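Local coordinates for protein glucosamine-6-phosphate deaminase (Bacillus subtilis, PDB 2BKX) that belongs to the glucosamine-6-phosphate isomerase/6-phosphogluconolactonase family, has a Rossmann-like alpha/beta fold, and binds fructose -6-phosphate in its pocket, at residues V64-Y69 / Q129-G134; G140-G145 / R151-T156; G38-T43 / H81-D86; R87-I92 / H99-G104. All coordinates share one frame; numbering follows the deposited sequence.

Overall arrangement
Interactions 1, 2 and 3 all touch the bound fructose -6-phosphate: interaction 1 at O1, O2 and O4, interaction 2 at O3, interaction 3 at the phosphate. The centre of interaction 1 lies about 2 Å from the centre of the chain, at two strand ends. Interaction 2 adds the loop after strand 128-131, and its centre is about 20 Å from that of interaction 3, on the opposite side of the chain's centre. Interaction 4, outside the pocket, shares helix 80-89 with interaction 3, about 9 Å away between centres, and joins interaction 1 through sheet pairing, where Asn65 N meets Phe100 O at 3.0 Å. Glu68 OE2 and His81 ND1, 2.7 Å apart, tie interaction 1 to interaction 3.

Interaction 1: V64-Y69 / Q129-G134; sequences VNLDEY and QLLGIG. With F6R (fructose -6-phosphate), chain C.
The carboxamide of Gln129 lies with one face under Leu66, whose CD2 sits almost directly over NE2 at 3.6 Å, while in the amide plane NE2 donates to Leu130 O. Both segments reach the carboxyl ends of strands in a Rossmann-like sheet: strands 62-69 and 128-131 run parallel to strand 31-34 and pair with it, so they meet here through side chains and not by backbone bonds. Gln129 CG stands opposite the backbone nitrogen and the chain bends at chi2 (66°), turning the amide forward along its own strand toward Leu130; the bond from NE2 to Leu130 O is 2.9 Å long and nearly straight (172°). Leu66 reaches across toward strand 128-131, and its CD1 meets Leu131 CD2 at 3.7 Å, the two side chains crossing at about a right angle. Behind Leu131 stand Ile193 and Leu195 of strand 193-197.

The strand ends and the loop after strand 128-131 line the pocket. Leu66 CD1 lies 3.6 Å from O2 of fructose -6-phosphate, and in one of its two conformers Asp67 OD2 accepts a hydrogen bond from the ligand's O1 (2.9 Å). At Gly132, O4 of the ligand comes within 3.2 Å of CA.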
# COMPACT_ATOMS: atom_id res chain seq x y z
N VAL A 64 0.71 -8.88 4.46
CA VAL A 64 0.45 -9.10 3.04
C VAL A 64 0.67 -7.76 2.34
O VAL A 64 0.21 -6.71 2.81
CB VAL A 64 -0.96 -9.66 2.74
CG1 VAL A 64 -1.07 -11.05 3.30
CG2 VAL A 64 -2.05 -8.82 3.34
N ASN A 65 1.40 -7.79 1.23
CA ASN A 65 1.65 -6.58 0.48
C ASN A 65 0.67 -6.44 -0.68
O ASN A 65 0.17 -7.43 -1.23
CB ASN A 65 3.09 -6.53 -0.04
CG ASN A 65 3.98 -5.68 0.81
OD1 ASN A 65 4.34 -4.52 0.41
ND2 ASN A 65 4.28 -6.16 1.97
N LEU A 66 0.42 -5.20 -1.07
CA LEU A 66 -0.49 -4.89 -2.16
C LEU A 66 -0.07 -5.45 -3.49
O LEU A 66 -0.90 -5.90 -4.28
CB LEU A 66 -0.63 -3.37 -2.32
CG LEU A 66 -1.42 -2.63 -1.27
CD1 LEU A 66 -1.20 -1.12 -1.35
CD2 LEU A 66 -2.90 -2.92 -1.42
N ASP A 67 1.22 -5.36 -3.79
CA ASP A 67 1.62 -5.51 -5.18
C ASP A 67 3.07 -5.89 -5.37
O ASP A 67 3.89 -5.83 -4.45
CB ASP A 67 1.25 -4.25 -6.00
CG ASP A 67 1.51 -2.97 -5.34
OD1 ASP A 67 0.64 -2.10 -5.61
OD2 ASP A 67 2.52 -2.77 -4.59
N GLU A 68 3.38 -6.32 -6.60
CA GLU A 68 4.75 -6.62 -7.02
C GLU A 68 4.81 -6.47 -8.51
O GLU A 68 3.82 -6.69 -9.22
CB GLU A 68 5.16 -8.02 -6.62
CG GLU A 68 6.55 -8.49 -7.05
CD GLU A 68 7.70 -7.64 -6.50
OE1 GLU A 68 7.84 -6.46 -6.90
OE2 GLU A 68 8.44 -8.16 -5.63
N TYR A 69 5.96 -6.02 -9.01
CA TYR A 69 6.12 -5.88 -10.45
C TYR A 69 6.25 -7.27 -11.11
O TYR A 69 6.89 -8.18 -10.57
CB TYR A 69 7.37 -5.09 -10.77
CG TYR A 69 7.32 -3.61 -10.53
CD1 TYR A 69 8.12 -3.02 -9.56
CD2 TYR A 69 6.50 -2.77 -11.28
CE1 TYR A 69 8.09 -1.64 -9.34
CE2 TYR A 69 6.46 -1.41 -11.07
CZ TYR A 69 7.28 -0.84 -10.14
OH TYR A 69 7.24 0.52 -9.99
N GLN A 129 -5.10 -2.07 6.46
CA GLN A 129 -4.48 -2.04 5.13
C GLN A 129 -3.96 -0.63 4.91
O GLN A 129 -4.75 0.32 4.82
CB GLN A 129 -5.47 -2.43 4.04
CG GLN A 129 -4.91 -2.32 2.63
CD GLN A 129 -3.81 -3.32 2.37
OE1 GLN A 129 -4.08 -4.52 2.31
NE2 GLN A 129 -2.58 -2.84 2.14
N LEU A 130 -2.62 -0.50 4.83
CA LEU A 130 -1.98 0.73 4.43
C LEU A 130 -2.06 0.89 2.89
O LEU A 130 -1.87 -0.07 2.15
CB LEU A 130 -0.52 0.74 4.87
CG LEU A 130 -0.03 0.68 6.31
CD1 LEU A 130 1.50 0.90 6.39
CD2 LEU A 130 -0.75 1.65 7.10
N LEU A 131 -2.36 2.10 2.45
CA LEU A 131 -2.44 2.43 1.04
C LEU A 131 -1.71 3.73 0.78
O LEU A 131 -1.62 4.60 1.65
CB LEU A 131 -3.90 2.67 0.60
CG LEU A 131 -4.85 1.55 0.70
CD1 LEU A 131 -6.26 2.01 0.30
CD2 LEU A 131 -4.42 0.36 -0.15
N GLY A 132 -1.22 3.85 -0.43
CA GLY A 132 -0.94 5.18 -1.00
C GLY A 132 -1.93 5.45 -2.13
O GLY A 132 -2.88 4.68 -2.32
N ILE A 133 -1.74 6.54 -2.85
CA ILE A 133 -2.62 6.90 -3.96
C ILE A 133 -1.78 7.30 -5.15
O ILE A 133 -0.81 8.04 -5.01
CB ILE A 133 -3.62 8.02 -3.57
CG1 ILE A 133 -4.76 8.12 -4.55
CG2 ILE A 133 -2.94 9.36 -3.35
CD1 ILE A 133 -5.95 8.96 -4.08
N GLY A 134 -2.16 6.82 -6.31
CA GLY A 134 -1.49 7.26 -7.51
C GLY A 134 -1.89 8.67 -7.86
O GLY A 134 -2.93 9.19 -7.42
C1 F6R C . 1.99 0.82 -3.06
C2 F6R C . 1.00 0.93 -4.20
C3 F6R C . 0.80 2.16 -5.09
C4 F6R C . 1.41 3.45 -4.51
C5 F6R C . 1.18 4.68 -5.37
C6 F6R C . 1.85 5.92 -4.79
O1 F6R C . 2.24 -0.55 -2.69
O2 F6R C . 0.29 -0.03 -4.39
O3 F6R C . -0.59 2.41 -5.20
O4 F6R C . 0.84 3.67 -3.22
O5 F6R C . 1.62 4.47 -6.71
O6 F6R C . 3.28 5.73 -4.82
P F6R C . 4.22 6.76 -4.05
O1P F6R C . 3.99 6.53 -2.58
O2P F6R C . 3.76 8.13 -4.47
O3P F6R C . 5.62 6.44 -4.45

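Interaction 2: G140-G145 / R151-T156. With F6R (fructose -6-phosphate), chain C.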
# COMPACT_ATOMS: atom_id res chain seq x y z
N GLY A 140 -3.38 0.31 -4.75
CA GLY A 140 -2.55 -0.76 -5.28
C GLY A 140 -2.12 -0.37 -6.70
O GLY A 140 -1.80 0.79 -6.94
N PHE A 141 -2.16 -1.32 -7.63
CA PHE A 141 -2.04 -0.97 -9.06
C PHE A 141 -3.35 -1.17 -9.80
O PHE A 141 -3.39 -1.52 -11.01
CB PHE A 141 -0.88 -1.69 -9.73
CG PHE A 141 0.49 -1.16 -9.37
CD1 PHE A 141 1.51 -2.07 -9.21
CD2 PHE A 141 0.78 0.20 -9.26
CE1 PHE A 141 2.83 -1.64 -8.97
CE2 PHE A 141 2.10 0.63 -8.98
CZ PHE A 141 3.10 -0.29 -8.85
N ASN A 142 -4.45 -0.93 -9.09
CA ASN A 142 -5.78 -0.88 -9.70
C ASN A 142 -5.97 0.46 -10.37
O ASN A 142 -6.22 1.45 -9.69
CB ASN A 142 -6.86 -1.12 -8.65
CG ASN A 142 -6.72 -2.46 -8.00
OD1 ASN A 142 -7.10 -3.49 -8.60
ND2 ASN A 142 -6.24 -2.48 -6.78
N GLU A 143 -5.75 0.47 -11.70
CA GLU A 143 -5.79 1.71 -12.47
C GLU A 143 -7.22 2.10 -12.79
O GLU A 143 -8.14 1.30 -12.68
CB GLU A 143 -4.98 1.56 -13.75
CG GLU A 143 -3.50 1.20 -13.55
CD GLU A 143 -2.58 2.32 -13.18
OE1 GLU A 143 -3.01 3.31 -12.55
OE2 GLU A 143 -1.36 2.27 -13.52
N PRO A 144 -7.42 3.36 -13.23
CA PRO A 144 -8.76 3.76 -13.65
C PRO A 144 -9.42 2.79 -14.59
O PRO A 144 -8.79 2.25 -15.51
CB PRO A 144 -8.49 5.12 -14.30
CG PRO A 144 -7.32 5.65 -13.55
CD PRO A 144 -6.46 4.47 -13.31
N GLY A 145 -10.69 2.52 -14.30
CA GLY A 145 -11.47 1.56 -15.03
C GLY A 145 -11.58 0.20 -14.39
O GLY A 145 -12.27 -0.67 -14.92
N ARG A 151 -10.40 -8.67 -7.78
CA ARG A 151 -9.60 -9.46 -6.85
C ARG A 151 -8.14 -9.40 -7.31
O ARG A 151 -7.83 -8.66 -8.25
CB ARG A 151 -10.14 -10.88 -6.79
CG ARG A 151 -11.53 -10.95 -6.18
CD ARG A 151 -11.49 -10.87 -4.68
NE ARG A 151 -12.84 -10.99 -4.11
CZ ARG A 151 -13.07 -11.07 -2.83
NH1 ARG A 151 -14.33 -11.15 -2.39
NH2 ARG A 151 -12.06 -11.01 -1.99
N THR A 152 -7.23 -10.13 -6.65
CA THR A 152 -5.83 -10.02 -7.01
C THR A 152 -5.69 -10.41 -8.48
O THR A 152 -6.27 -11.42 -8.93
CB THR A 152 -4.97 -10.91 -6.09
OG1 THR A 152 -5.13 -10.53 -4.70
CG2 THR A 152 -3.53 -10.80 -6.43
N HIS A 153 -4.94 -9.63 -9.26
CA HIS A 153 -4.87 -9.82 -10.70
C HIS A 153 -3.64 -9.19 -11.31
O HIS A 153 -3.00 -8.35 -10.68
CB HIS A 153 -6.15 -9.33 -11.39
CG HIS A 153 -6.39 -7.85 -11.34
ND1 HIS A 153 -6.70 -7.18 -10.19
CD2 HIS A 153 -6.44 -6.93 -12.33
CE1 HIS A 153 -6.87 -5.89 -10.46
NE2 HIS A 153 -6.70 -5.71 -11.75
N VAL A 154 -3.35 -9.63 -12.54
CA VAL A 154 -2.31 -9.09 -13.39
C VAL A 154 -2.83 -7.87 -14.11
O VAL A 154 -3.91 -7.90 -14.68
CB VAL A 154 -1.82 -10.12 -14.41
CG1 VAL A 154 -0.67 -9.57 -15.27
CG2 VAL A 154 -1.33 -11.35 -13.67
N VAL A 155 -2.08 -6.78 -14.05
CA VAL A 155 -2.42 -5.50 -14.66
C VAL A 155 -1.33 -4.97 -15.54
O VAL A 155 -0.15 -5.21 -15.32
CB VAL A 155 -2.76 -4.45 -13.58
CG1 VAL A 155 -3.95 -4.95 -12.78
CG2 VAL A 155 -1.54 -4.16 -12.67
N THR A 156 -1.76 -4.22 -16.56
CA THR A 156 -0.84 -3.46 -17.39
C THR A 156 -0.83 -2.06 -16.80
O THR A 156 -1.85 -1.40 -16.74
CB THR A 156 -1.29 -3.48 -18.87
OG1 THR A 156 -1.31 -4.82 -19.32
CG2 THR A 156 -0.39 -2.64 -19.76
C1 F6R C . 1.99 0.82 -3.06
C2 F6R C . 1.00 0.93 -4.20
C3 F6R C . 0.80 2.16 -5.09
C4 F6R C . 1.41 3.45 -4.51
C5 F6R C . 1.18 4.68 -5.37
C6 F6R C . 1.85 5.92 -4.79
O1 F6R C . 2.24 -0.55 -2.69
O2 F6R C . 0.29 -0.03 -4.39
O3 F6R C . -0.59 2.41 -5.20
O4 F6R C . 0.84 3.67 -3.22
O5 F6R C . 1.62 4.47 -6.71
O6 F6R C . 3.28 5.73 -4.82
P F6R C . 4.22 6.76 -4.05
O1P F6R C . 3.99 6.53 -2.58
O2P F6R C . 3.76 8.13 -4.47
O3P F6R C . 5.62 6.44 -4.45
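Asn142 turns its amide oxygen to the edge of the His153 imidazole, OD1 lying near the ring plane and 3.0 Å from CE1; amide and ring are inclined 34° to each other. The contact closes a short excursion of the Rossmann-like domain, in which the loop carrying Gly140, a pocket residue, folds back against strand 153-156, itself antiparallel to strand 178-181. OD1 is buried without a hydrogen-bond partner, so the polarised C-H of the imidazole probably gives it some electrostatic compensation. The other end of the amide is fixed: ND2 bonds to Ile139 O and Met182 O. The imidazole is steadied from its own segment, ND1 donating to Arg151 O (2.7 Å) with that oxygen 24° out of the ring plane.

Phe141 and Val155 meet at the roots of their side chains. CG2 of Val155 packs 3.9 Å from Phe141 CB and 3.6 Å from Phe141 O. The CB of Phe141 faces the strand, yet its ring swings off beside the backbone nitrogen (chi1 -74°) and ends on the ligand side.

Glu143 only brushes Thr156, while its carboxylate is held by four hydrogen bonds: OE1 to His138 ND1 and Asn136 ND2, OE2 to Thr161 OG1 and Asn158 N. It is thus a second-shell residue, since His138 bonds to fructose -6-phosphate through NE2. Gly140 reaches the ligand directly, its carbonyl oxygen accepting a 2.7 Å hydrogen bond from O3 of fructose -6-phosphate.

Interaction 3: G38-T43 / H81-D86. With F6R (fructose -6-phosphate), chain C.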
# COMPACT_ATOMS: atom_id res chain seq x y z
N GLY A 38 7.22 5.82 -2.20
CA GLY A 38 7.82 6.86 -1.39
C GLY A 38 6.98 7.20 -0.18
O GLY A 38 7.51 7.54 0.88
N THR A 39 5.65 7.15 -0.29
CA THR A 39 4.84 7.70 0.76
C THR A 39 5.04 7.04 2.14
O THR A 39 5.14 7.76 3.12
CB THR A 39 3.35 7.70 0.37
OG1 THR A 39 3.12 8.29 -0.91
CG2 THR A 39 2.56 8.52 1.37
N PRO A 40 5.06 5.70 2.23
CA PRO A 40 5.19 5.08 3.55
C PRO A 40 6.61 4.96 4.10
O PRO A 40 6.81 4.37 5.17
CB PRO A 40 4.57 3.70 3.35
CG PRO A 40 4.93 3.36 1.95
CD PRO A 40 4.83 4.68 1.18
N GLU A 41 7.60 5.51 3.40
CA GLU A 41 8.98 5.37 3.87
C GLU A 41 9.16 5.86 5.30
O GLU A 41 9.78 5.18 6.12
CB GLU A 41 9.93 6.12 2.95
CG GLU A 41 10.07 5.31 1.65
CD GLU A 41 11.12 5.81 0.70
OE1 GLU A 41 11.84 6.76 1.03
OE2 GLU A 41 11.19 5.23 -0.41
N GLY A 42 8.63 7.04 5.61
CA GLY A 42 8.74 7.57 6.98
C GLY A 42 8.03 6.73 8.00
O GLY A 42 8.46 6.64 9.14
N THR A 43 6.88 6.14 7.61
CA THR A 43 6.12 5.26 8.51
C THR A 43 6.94 4.06 8.90
O THR A 43 7.00 3.69 10.07
CB THR A 43 4.78 4.85 7.83
OG1 THR A 43 3.99 6.03 7.62
CG2 THR A 43 3.97 3.92 8.69
N HIS A 81 9.54 -6.99 -3.04
CA HIS A 81 10.17 -7.89 -2.08
C HIS A 81 11.41 -7.23 -1.49
O HIS A 81 11.59 -7.17 -0.30
CB HIS A 81 10.62 -9.24 -2.69
CG HIS A 81 9.55 -10.27 -2.83
ND1 HIS A 81 8.55 -10.19 -3.79
CD2 HIS A 81 9.34 -11.42 -2.15
CE1 HIS A 81 7.78 -11.26 -3.69
NE2 HIS A 81 8.22 -12.02 -2.70
N PHE A 82 12.29 -6.73 -2.35
CA PHE A 82 13.52 -6.09 -1.86
C PHE A 82 13.21 -4.87 -1.04
O PHE A 82 13.79 -4.68 0.02
CB PHE A 82 14.37 -5.73 -3.10
CG PHE A 82 15.69 -5.10 -2.78
CD1 PHE A 82 16.86 -5.85 -2.80
CD2 PHE A 82 15.76 -3.77 -2.43
CE1 PHE A 82 18.11 -5.24 -2.52
CE2 PHE A 82 17.01 -3.17 -2.13
CZ PHE A 82 18.15 -3.93 -2.16
N TYR A 83 12.29 -4.04 -1.53
CA TYR A 83 11.91 -2.86 -0.75
C TYR A 83 11.48 -3.25 0.67
O TYR A 83 11.92 -2.67 1.65
CB TYR A 83 10.77 -2.14 -1.45
CG TYR A 83 10.17 -0.94 -0.75
CD1 TYR A 83 10.30 0.36 -1.24
CD2 TYR A 83 9.38 -1.11 0.37
CE1 TYR A 83 9.66 1.42 -0.63
CE2 TYR A 83 8.74 -0.07 0.99
CZ TYR A 83 8.86 1.21 0.48
OH TYR A 83 8.19 2.26 1.07
N MET A 84 10.56 -4.21 0.78
CA MET A 84 10.01 -4.51 2.11
C MET A 84 11.07 -5.07 3.04
O MET A 84 11.07 -4.79 4.25
CB MET A 84 8.83 -5.47 1.97
CG MET A 84 7.59 -4.86 1.37
SD MET A 84 7.01 -3.32 2.18
CE MET A 84 6.66 -3.97 3.80
N ASN A 85 11.95 -5.90 2.51
CA ASN A 85 13.04 -6.45 3.31
C ASN A 85 13.96 -5.35 3.77
O ASN A 85 14.35 -5.27 4.95
CB ASN A 85 13.77 -7.54 2.57
CG ASN A 85 13.04 -8.86 2.70
OD1 ASN A 85 13.18 -9.55 3.72
ND2 ASN A 85 12.18 -9.19 1.71
N ASP A 86 14.33 -4.49 2.84
CA ASP A 86 15.30 -3.41 3.15
C ASP A 86 14.72 -2.37 4.12
O ASP A 86 15.39 -1.95 5.08
CB ASP A 86 15.72 -2.71 1.84
CG ASP A 86 16.69 -1.57 2.06
OD1 ASP A 86 17.81 -1.85 2.48
OD2 ASP A 86 16.32 -0.39 1.80
C1 F6R C . 1.99 0.82 -3.06
C2 F6R C . 1.00 0.93 -4.20
C3 F6R C . 0.80 2.16 -5.09
C4 F6R C . 1.41 3.45 -4.51
C5 F6R C . 1.18 4.68 -5.37
C6 F6R C . 1.85 5.92 -4.79
O1 F6R C . 2.24 -0.55 -2.69
O2 F6R C . 0.29 -0.03 -4.39
O3 F6R C . -0.59 2.41 -5.20
O4 F6R C . 0.84 3.67 -3.22
O5 F6R C . 1.62 4.47 -6.71
O6 F6R C . 3.28 5.73 -4.82
P F6R C . 4.22 6.76 -4.05
O1P F6R C . 3.99 6.53 -2.58
O2P F6R C . 3.76 8.13 -4.47
O3P F6R C . 5.62 6.44 -4.45
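Van der Waals packing comes first: the phenol end of Tyr83 lodges against Pro40 and Glu41, its OH 3.6 Å from Pro40 CG and 3.6 Å from Glu41 CG. Those two residues belong to a type I beta turn, Gly38 to Glu41, that leads into helix 41-53 and forms the phosphate-binding loop of this Rossmann-like fold. Tyr83 stands on helix 80-89 with CG anti to its backbone nitrogen (chi1 176°), a setting that sends the ring across to the turn. Glu41 runs out extended past the ring, the carboxylate plane inclined 49° to it.

Hydrogen bonds do not link the two segments directly, but Tyr83 OH bonds to Gly37 O, the residue just before the turn. The helix thereby holds the loop by both packing and a polar tie, a second-shell role behind the pocket.

The same turn also grips the phosphate of fructose -6-phosphate. Gly38 N donates to O3P (2.8 Å). The start of helix 41-53 probably adds a favourable electrostatic field. Thr39 takes O1P in a pincer. Its OG1 lies beside its own backbone nitrogen (chi1 -51°), and both donate to O1P, Thr39 N at 2.9 Å and Thr39 OG1 at 2.6 Å.

Interaction 4: R87-I92 / H99-G104; sequences RFFQHI and HFIPNG
Phe89 lays one face of its ring squarely on the imidazole of His99. The planes are only 7° apart and the centroids 3.6 Å, a face-to-face stack in which His99 CG stands over the centre of the phenyl ring; the closest pair is Phe89 CE1 and His99 ND1 at 3.3 Å. The two side chains run past each other in opposite directions, so the root of His99 also lies over the phenyl: its CB makes a CH-pi contact, 3.9 Å from the centroid of the Phe89 ring. CG of each residue stands opposite its own carbonyl carbon (chi1 -55° in Phe89, -66° in His99), which lets the two rings meet face to face.

The imidazole's rotation is fixed by a bond on each nitrogen, ND1 with Thr63 OG1 and NE2 with Ser94 OG. Ile101, two residues further on, touches the phenyl at its edge, CD1 lying 4.0 Å from Phe89 CE2. Ile92 is a looser neighbour of the imidazole, with CD1 4.3 Å from His99 NE2.

The stack lies near the protein surface and joins the end of helix 80-89, which widens into a pi-type turn, to strand 99-100, closing the beta-alpha-beta unit that strand 62-69 begins. Ile101 packs on His81 and Met84 of the helix, Phe89 on Thr63, and Phe100 turns to the other side of the sheet, against Leu119 of helix 109-122.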
# COMPACT_ATOMS: atom_id res chain seq x y z
N ARG A 87 13.49 -1.94 3.88
CA ARG A 87 12.93 -0.84 4.67
C ARG A 87 12.35 -1.32 6.01
O ARG A 87 12.12 -0.53 6.91
CB ARG A 87 11.77 -0.18 3.94
CG ARG A 87 12.09 0.93 2.95
CD ARG A 87 12.91 0.52 1.80
NE ARG A 87 12.89 1.56 0.76
CZ ARG A 87 13.39 1.41 -0.47
NH1 ARG A 87 13.30 2.41 -1.35
NH2 ARG A 87 13.97 0.27 -0.85
N PHE A 88 12.00 -2.60 6.11
CA PHE A 88 11.17 -3.05 7.22
C PHE A 88 11.57 -4.39 7.80
O PHE A 88 12.00 -4.44 8.96
CB PHE A 88 9.70 -3.03 6.81
CG PHE A 88 8.72 -3.14 7.96
CD1 PHE A 88 8.89 -2.44 9.15
CD2 PHE A 88 7.62 -3.94 7.84
CE1 PHE A 88 7.95 -2.53 10.16
CE2 PHE A 88 6.66 -4.03 8.84
CZ PHE A 88 6.84 -3.31 10.02
N PHE A 89 11.48 -5.46 7.02
CA PHE A 89 11.60 -6.78 7.63
C PHE A 89 12.95 -7.00 8.25
O PHE A 89 13.04 -7.64 9.32
CB PHE A 89 11.35 -7.90 6.62
CG PHE A 89 10.03 -7.81 5.88
CD1 PHE A 89 8.91 -7.16 6.39
CD2 PHE A 89 9.90 -8.47 4.65
CE1 PHE A 89 7.70 -7.13 5.67
CE2 PHE A 89 8.70 -8.44 3.94
CZ PHE A 89 7.62 -7.77 4.46
N GLN A 90 14.01 -6.48 7.65
CA GLN A 90 15.36 -6.74 8.21
C GLN A 90 15.60 -6.11 9.59
O GLN A 90 16.58 -6.44 10.25
CB GLN A 90 16.46 -6.29 7.26
CG GLN A 90 16.69 -4.76 7.16
CD GLN A 90 17.95 -4.36 6.38
OE1 GLN A 90 17.94 -3.38 5.58
NE2 GLN A 90 19.03 -5.09 6.63
N HIS A 91 14.73 -5.20 9.98
CA HIS A 91 14.91 -4.35 11.14
C HIS A 91 13.99 -4.71 12.30
O HIS A 91 14.07 -4.07 13.35
CB HIS A 91 14.66 -2.88 10.74
CG HIS A 91 15.62 -2.35 9.74
ND1 HIS A 91 16.98 -2.30 9.97
CD2 HIS A 91 15.42 -1.83 8.50
CE1 HIS A 91 17.58 -1.79 8.90
NE2 HIS A 91 16.66 -1.50 8.00
N ILE A 92 13.14 -5.72 12.14
CA ILE A 92 12.15 -6.07 13.15
C ILE A 92 12.26 -7.55 13.56
O ILE A 92 12.94 -8.33 12.90
CB ILE A 92 10.70 -5.76 12.65
CG1 ILE A 92 10.34 -6.58 11.41
CG2 ILE A 92 10.56 -4.27 12.36
CD1 ILE A 92 8.90 -6.40 10.96
N HIS A 99 5.62 -13.09 6.14
CA HIS A 99 5.54 -11.90 5.29
C HIS A 99 5.26 -12.42 3.89
O HIS A 99 6.08 -13.16 3.34
CB HIS A 99 6.86 -11.13 5.28
CG HIS A 99 7.22 -10.52 6.61
ND1 HIS A 99 6.36 -9.67 7.28
CD2 HIS A 99 8.35 -10.60 7.37
CE1 HIS A 99 6.92 -9.29 8.42
NE2 HIS A 99 8.12 -9.86 8.52
N PHE A 100 4.14 -12.00 3.32
CA PHE A 100 3.69 -12.45 2.03
C PHE A 100 3.61 -11.29 1.04
O PHE A 100 3.15 -10.19 1.36
CB PHE A 100 2.32 -13.10 2.17
CG PHE A 100 2.32 -14.28 3.13
CD1 PHE A 100 1.70 -14.19 4.36
CD2 PHE A 100 3.00 -15.43 2.82
CE1 PHE A 100 1.73 -15.26 5.23
CE2 PHE A 100 3.00 -16.50 3.68
CZ PHE A 100 2.37 -16.42 4.87
N ILE A 101 4.10 -11.56 -0.17
CA ILE A 101 4.14 -10.60 -1.25
C ILE A 101 3.92 -11.40 -2.55
O ILE A 101 4.46 -12.50 -2.66
CB ILE A 101 5.50 -9.86 -1.28
CG1 ILE A 101 5.86 -9.22 0.09
CG2 ILE A 101 5.55 -8.86 -2.40
CD1 ILE A 101 7.24 -8.62 0.17
N PRO A 102 3.16 -10.88 -3.52
CA PRO A 102 2.98 -11.69 -4.75
C PRO A 102 4.29 -11.96 -5.44
O PRO A 102 5.17 -11.11 -5.45
CB PRO A 102 2.08 -10.81 -5.60
CG PRO A 102 1.42 -9.92 -4.63
CD PRO A 102 2.40 -9.63 -3.57
N ASN A 103 4.45 -13.16 -6.00
CA ASN A 103 5.66 -13.53 -6.70
C ASN A 103 5.58 -13.11 -8.16
O ASN A 103 4.97 -13.81 -8.97
CB ASN A 103 5.91 -15.05 -6.58
CG ASN A 103 7.13 -15.50 -7.33
OD1 ASN A 103 7.94 -14.68 -7.81
ND2 ASN A 103 7.30 -16.83 -7.44
N GLY A 104 6.18 -11.95 -8.48
CA GLY A 104 6.16 -11.43 -9.83
C GLY A 104 6.98 -12.24 -10.81
O GLY A 104 6.90 -12.01 -12.01